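Local structure of uncharacterized protein ygiD (Escherichia coli, 2PW6) at residues A[14-19]-A[43-48]; A[203-208]-A[240-245]. The protein opens the ring of dihydroxyphenylalanine between carbons 4 and 5 in vitro, as a zinc-dependent extradiol dioxygenase of the DODA type whose physiological substrate is unknown. All coordinates share one frame; numbering follows the deposited sequence.

Interaction 1 of 2, residues A[14-19]-A[43-48]; sequences RMPALF and MTLPRP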
loop_
_atom_site.group_PDB
_atom_site.type_symbol
_atom_site.label_atom_id
_atom_site.label_comp_id
_atom_site.label_asym_id
_atom_site.label_seq_id
_atom_site.Cartn_x
_atom_site.Cartn_y
_atom_site.Cartn_z
ATOM N N ARG A 14 -2.403 29.899 16.616
ATOM C CA ARG A 14 -2.609 29.626 15.153
ATOM C C ARG A 14 -1.736 28.468 14.635
ATOM O O ARG A 14 -0.497 28.546 14.649
ATOM C CB ARG A 14 -2.350 30.870 14.312
ATOM C CG ARG A 14 -2.305 30.537 12.843
ATOM C CD ARG A 14 -2.577 31.726 11.996
ATOM N NE ARG A 14 -3.544 31.302 11.019
ATOM C CZ ARG A 14 -4.172 32.096 10.176
ATOM N NH1 ARG A 14 -3.918 33.405 10.164
ATOM N NH2 ARG A 14 -5.069 31.555 9.341
HETATM N N MSE A 15 -2.393 27.401 14.181
HETATM C CA MSE A 15 -1.695 26.162 13.838
HETATM C C MSE A 15 -1.022 26.264 12.481
HETATM O O MSE A 15 -1.560 26.906 11.573
HETATM C CB MSE A 15 -2.656 24.982 13.853
HETATM C CG MSE A 15 -3.154 24.593 15.236
HETATM SE SE MSE A 15 -1.769 23.939 16.431
HETATM C CE MSE A 15 -0.928 22.552 15.352
ATOM N N PRO A 16 0.178 25.660 12.350
ATOM C CA PRO A 16 0.824 25.547 11.035
ATOM C C PRO A 16 0.169 24.462 10.155
ATOM O O PRO A 16 -0.458 23.537 10.673
ATOM C CB PRO A 16 2.259 25.149 11.390
ATOM C CG PRO A 16 2.111 24.369 12.683
ATOM C CD PRO A 16 0.992 25.053 13.428
ATOM N N ALA A 17 0.290 24.612 8.839
ATOM C CA ALA A 17 0.004 23.524 7.906
ATOM C C ALA A 17 1.316 22.935 7.336
ATOM O O ALA A 17 2.309 23.638 7.123
ATOM C CB ALA A 17 -0.936 23.986 6.792
ATOM N N LEU A 18 1.306 21.629 7.119
ATOM C CA LEU A 18 2.488 20.884 6.744
ATOM C C LEU A 18 2.233 19.980 5.558
ATOM O O LEU A 18 1.288 19.184 5.576
ATOM C CB LEU A 18 2.950 20.029 7.912
ATOM C CG LEU A 18 4.032 20.584 8.835
ATOM C CD1 LEU A 18 3.647 21.900 9.474
ATOM C CD2 LEU A 18 4.269 19.544 9.903
ATOM N N PHE A 19 3.063 20.138 4.527
ATOM C CA PHE A 19 3.171 19.176 3.416
ATOM C C PHE A 19 4.447 18.383 3.594
ATOM O O PHE A 19 5.514 18.955 3.663
ATOM C CB PHE A 19 3.203 19.871 2.038
ATOM C CG PHE A 19 3.491 18.921 0.907
ATOM C CD1 PHE A 19 2.518 18.043 0.462
ATOM C CD2 PHE A 19 4.781 18.856 0.331
ATOM C CE1 PHE A 19 2.778 17.158 -0.549
ATOM C CE2 PHE A 19 5.060 17.961 -0.680
ATOM C CZ PHE A 19 4.073 17.120 -1.129
HETATM N N MSE A 43 7.894 17.251 18.020
HETATM C CA MSE A 43 8.380 17.761 19.298
HETATM C C MSE A 43 8.230 19.275 19.347
HETATM O O MSE A 43 7.824 19.834 20.354
HETATM C CB MSE A 43 9.849 17.374 19.500
HETATM C CG MSE A 43 10.095 15.876 19.604
HETATM SE SE MSE A 43 9.038 15.040 21.033
HETATM C CE MSE A 43 9.426 13.138 20.681
ATOM N N THR A 44 8.522 19.917 18.223
ATOM C CA THR A 44 8.714 21.362 18.132
ATOM C C THR A 44 7.463 22.183 17.852
ATOM O O THR A 44 7.336 23.320 18.334
ATOM C CB THR A 44 9.829 21.662 17.089
ATOM O OG1 THR A 44 11.085 21.771 17.778
ATOM C CG2 THR A 44 9.561 22.930 16.255
ATOM N N LEU A 45 6.541 21.629 17.071
ATOM C CA LEU A 45 5.351 22.388 16.688
ATOM C C LEU A 45 4.315 22.397 17.807
ATOM O O LEU A 45 4.251 21.453 18.609
ATOM C CB LEU A 45 4.743 21.867 15.381
ATOM C CG LEU A 45 5.570 22.010 14.103
ATOM C CD1 LEU A 45 4.866 21.287 12.974
ATOM C CD2 LEU A 45 5.837 23.469 13.734
ATOM N N PRO A 46 3.519 23.479 17.879
ATOM C CA PRO A 46 2.392 23.516 18.802
ATOM C C PRO A 46 1.517 22.272 18.626
ATOM O O PRO A 46 1.065 21.970 17.529
ATOM C CB PRO A 46 1.632 24.795 18.397
ATOM C CG PRO A 46 2.206 25.196 17.055
ATOM C CD PRO A 46 3.619 24.727 17.098
ATOM N N ARG A 47 1.357 21.537 19.714
ATOM C CA ARG A 47 0.482 20.385 19.804
ATOM C C ARG A 47 -0.955 20.757 19.397
ATOM O O ARG A 47 -1.518 21.717 19.935
ATOM C CB ARG A 47 0.517 19.887 21.242
ATOM C CG ARG A 47 -0.316 18.686 21.510
ATOM C CD ARG A 47 0.513 17.432 21.444
ATOM N NE ARG A 47 -0.120 16.396 22.249
ATOM C CZ ARG A 47 0.446 15.240 22.564
ATOM N NH1 ARG A 47 1.672 14.951 22.131
ATOM N NH2 ARG A 47 -0.226 14.369 23.312
ATOM N N PRO A 48 -1.533 20.019 18.413
ATOM C CA PRO A 48 -2.890 20.280 17.915
ATOM C C PRO A 48 -3.995 19.627 18.737
ATOM O O PRO A 48 -3.824 18.523 19.253
ATOM C CB PRO A 48 -2.887 19.671 16.490
ATOM C CG PRO A 48 -1.593 18.994 16.325
ATOM C CD PRO A 48 -0.894 18.929 17.661
#

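Interaction 2 of 2, residues A[203-208]-A[240-245]; sequences ANLTWQ and YVLGAW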
loop_
_atom_site.group_PDB
_atom_site.type_symbol
_atom_site.label_atom_id
_atom_site.label_comp_id
_atom_site.label_asym_id
_atom_site.label_seq_id
_atom_site.Cartn_x
_atom_site.Cartn_y
_atom_site.Cartn_z
ATOM N N ALA A 203 10.829 27.642 -5.946
ATOM C CA ALA A 203 10.959 29.064 -6.325
ATOM C C ALA A 203 9.601 29.758 -6.391
ATOM O O ALA A 203 9.523 30.972 -6.648
ATOM C CB ALA A 203 11.680 29.211 -7.671
ATOM N N ASN A 204 8.525 29.001 -6.176
ATOM C CA ASN A 204 7.194 29.552 -6.381
ATOM C C ASN A 204 6.236 29.336 -5.239
ATOM O O ASN A 204 5.054 29.600 -5.372
ATOM C CB ASN A 204 6.616 29.022 -7.675
ATOM C CG ASN A 204 7.237 29.667 -8.870
ATOM O OD1 ASN A 204 6.982 30.837 -9.155
ATOM N ND2 ASN A 204 8.071 28.910 -9.587
ATOM N N LEU A 205 6.770 28.874 -4.112
ATOM C CA LEU A 205 5.995 28.629 -2.893
ATOM C C LEU A 205 5.293 29.893 -2.432
ATOM O O LEU A 205 4.119 29.865 -2.040
ATOM C CB LEU A 205 6.904 28.081 -1.786
ATOM C CG LEU A 205 7.473 26.689 -2.075
ATOM C CD1 LEU A 205 8.360 26.168 -0.931
ATOM C CD2 LEU A 205 6.331 25.711 -2.405
ATOM N N THR A 206 6.022 31.001 -2.546
ATOM C CA THR A 206 5.614 32.294 -2.022
ATOM C C THR A 206 4.918 33.167 -3.067
ATOM O O THR A 206 4.714 34.355 -2.833
ATOM C CB THR A 206 6.827 33.049 -1.442
ATOM O OG1 THR A 206 7.804 33.236 -2.471
ATOM C CG2 THR A 206 7.475 32.263 -0.307
ATOM N N TRP A 207 4.562 32.588 -4.211
ATOM C CA TRP A 207 3.882 33.331 -5.274
ATOM C C TRP A 207 2.518 33.868 -4.836
ATOM O O TRP A 207 1.730 33.156 -4.204
ATOM C CB TRP A 207 3.702 32.468 -6.521
ATOM C CG TRP A 207 3.227 33.234 -7.733
ATOM C CD1 TRP A 207 4.020 33.844 -8.668
ATOM C CD2 TRP A 207 1.858 33.473 -8.155
ATOM N NE1 TRP A 207 3.239 34.434 -9.641
ATOM C CE2 TRP A 207 1.914 34.228 -9.349
ATOM C CE3 TRP A 207 0.594 33.129 -7.631
ATOM C CZ2 TRP A 207 0.756 34.639 -10.041
ATOM C CZ3 TRP A 207 -0.560 33.534 -8.323
ATOM C CH2 TRP A 207 -0.466 34.278 -9.511
ATOM N N GLN A 208 2.245 35.124 -5.178
ATOM C CA GLN A 208 0.981 35.767 -4.818
ATOM C C GLN A 208 0.305 36.345 -6.049
ATOM O O GLN A 208 0.974 36.900 -6.917
ATOM C CB GLN A 208 1.223 36.874 -3.804
ATOM C CG GLN A 208 2.051 36.469 -2.583
ATOM C CD GLN A 208 1.689 37.289 -1.365
ATOM O OE1 GLN A 208 0.690 38.004 -1.365
ATOM N NE2 GLN A 208 2.489 37.176 -0.315
ATOM N N TYR A 240 -3.254 21.966 -1.076
ATOM C CA TYR A 240 -4.076 22.054 0.129
ATOM C C TYR A 240 -3.353 22.897 1.169
ATOM O O TYR A 240 -3.949 23.793 1.772
ATOM C CB TYR A 240 -4.434 20.653 0.667
ATOM C CG TYR A 240 -5.499 19.976 -0.163
ATOM C CD1 TYR A 240 -5.203 19.442 -1.428
ATOM C CD2 TYR A 240 -6.827 19.885 0.305
ATOM C CE1 TYR A 240 -6.204 18.816 -2.210
ATOM C CE2 TYR A 240 -7.829 19.265 -0.465
ATOM C CZ TYR A 240 -7.512 18.736 -1.720
ATOM O OH TYR A 240 -8.523 18.148 -2.465
ATOM N N VAL A 241 -2.057 22.642 1.341
ATOM C CA VAL A 241 -1.216 23.418 2.257
ATOM C C VAL A 241 -1.012 24.841 1.738
ATOM O O VAL A 241 -1.264 25.805 2.465
ATOM C CB VAL A 241 0.136 22.723 2.499
ATOM C CG1 VAL A 241 1.080 23.637 3.244
ATOM C CG2 VAL A 241 -0.065 21.397 3.241
ATOM N N LEU A 242 -0.585 24.999 0.484
ATOM C CA LEU A 242 -0.386 26.357 -0.053
ATOM C C LEU A 242 -1.648 27.202 -0.072
ATOM O O LEU A 242 -1.586 28.415 0.151
ATOM C CB LEU A 242 0.219 26.347 -1.455
ATOM C CG LEU A 242 1.704 26.082 -1.678
ATOM C CD1 LEU A 242 2.003 26.461 -3.125
ATOM C CD2 LEU A 242 2.626 26.824 -0.681
ATOM N N GLY A 243 -2.787 26.584 -0.369
ATOM C CA GLY A 243 -4.090 27.279 -0.312
ATOM C C GLY A 243 -4.324 27.966 1.038
ATOM O O GLY A 243 -4.962 29.005 1.093
ATOM N N ALA A 244 -3.763 27.390 2.101
ATOM C CA ALA A 244 -3.908 27.844 3.487
ATOM C C ALA A 244 -2.966 28.969 3.938
ATOM O O ALA A 244 -3.062 29.447 5.087
ATOM C CB ALA A 244 -3.785 26.635 4.444
ATOM N N TRP A 245 -2.054 29.380 3.054
ATOM C CA TRP A 245 -1.110 30.484 3.342
ATOM C C TRP A 245 -1.808 31.841 3.239
ATOM O O TRP A 245 -2.512 32.104 2.258
ATOM C CB TRP A 245 0.059 30.426 2.355
ATOM C CG TRP A 245 1.206 31.370 2.628
ATOM C CD1 TRP A 245 1.852 31.565 3.821
ATOM C CD2 TRP A 245 1.867 32.207 1.670
ATOM N NE1 TRP A 245 2.855 32.486 3.668
ATOM C CE2 TRP A 245 2.886 32.903 2.359
ATOM C CE3 TRP A 245 1.690 32.443 0.296
ATOM C CZ2 TRP A 245 3.741 33.825 1.713
ATOM C CZ3 TRP A 245 2.529 33.371 -0.346
ATOM C CH2 TRP A 245 3.547 34.044 0.368
#

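Interaction 1 of 2, residues A[14-19]-A[43-48]
A purely apolar contact, with no hydrogen bond across it, sets Met15 and Pro16, just ahead of strand 17-21, and Leu18 within it against Leu45, Pro46 and Pro48 in the loop after helix 33-44. The two touching parts run 112° apart. Together they close a beta-alpha-beta crossover, since helix 33-44 connects strand 17-21 to strand 50-60, parallel to it in the sheet with strand 167-173 between them.

Leu18 and Leu45 meet tip to tip: CD1 of Leu45 lies 3.6 Å from CD2 of Leu18 and only slightly farther from its CD1, so both branches of Leu18 bear on one methyl. Leu45 is the first residue beyond the helix to leave helical geometry. Its other methyl, CD2, lies 4.0 Å from CG of Pro16, the two side chains sliding past each other in opposite directions. Pro16 also points its CD at CG of Pro46, 3.8 Å away and again tip to tip.

Met15, here a selenomethionine, completes the row. The bend at chi2 (-65°) lays SE 4.0 Å from CB of Pro46, and the bend at chi3 (-52°) turns CE to Pro48, where it packs 3.7 Å from CB, the side chains crossing at about a right angle. CE of Met15 also makes a close approach, 3.0 Å, to the carbonyl O of Pro46.

Around this row, Met15 and Pro48 both rest on Met168 of strand 167-173, Leu18 and Leu45 share Gln269 of strand 268-270, and Ala17 and Phe19 turn to helix 236-243.

Interaction 2 of 2, residues A[203-208]-A[240-245]
Trp245 pushes the six-membered ring of its indole against the backbone of Thr206 and Trp207 and the side chain of Gln208. The partner here is a type I beta turn from Asn204 to Trp207, shortly after helix 192-202, and it packs against the C-terminal end of helix 236-243 in this LigB-type domain. The turn is closed by Trp207 N donating to Asn204 O at 3.2 Å.

CG of Trp245 stands anti to the backbone N (chi1 -172°), which carries it away from the helix end. CZ3 and CH2 are the ring atoms that meet the turn. Two carbonyls face this edge near the ring plane: Thr206 O is 3.4 Å from CH2, and Trp207 O is 3.9 Å from CZ3. The polarised C-H groups of the rim are probably suited to facing these oxygens. Thr206 adds its CB beside CH2.

Gln208 comes across the same end of the ring at about a right angle. Its CG lies 3.9 Å from CZ3 of Trp245, and NE2 approaches CH2 obliquely to 3.4 Å, with amide and ring planes 82° apart. That NE2 donates to Gly247 O, which holds the amide in place, while the indole NE1 bonds to Glu249 O. An alanine in place of Trp245 would probably leave Glu249 O without this donor and open a gap beside Thr206 and Gln208.

Leu242, three residues earlier and still in the helix, adds a smaller apolar part and, like Leu205, reaches strand 268-270. Its CD2 touches the carbonyl O of Leu205 at 3.7 Å and lies 4.2 Å from CD2 of Leu205.

In the fold
From the N terminus, the chain enters interaction 1 at once, runs through strand 17-21, the zinc ligand His22 and helix 33-44, and closes its loop at 43-48 before strand 50-60, which carries the zinc ligand His57. Interaction 2 opens much later, at 203-208 after helix 192-202, and closes at 240-245 once helix 225-228 and the zinc ligand His234 have passed. The two loops thus follow in series, neither nesting nor crossing. The centres of interaction 1 and interaction 2 lie about 17 Å apart. They touch nonetheless: Val241 of interaction 2 packs on the backbone of Ala17, Leu18 and Phe19, tying helix 236-243 to the central sheet.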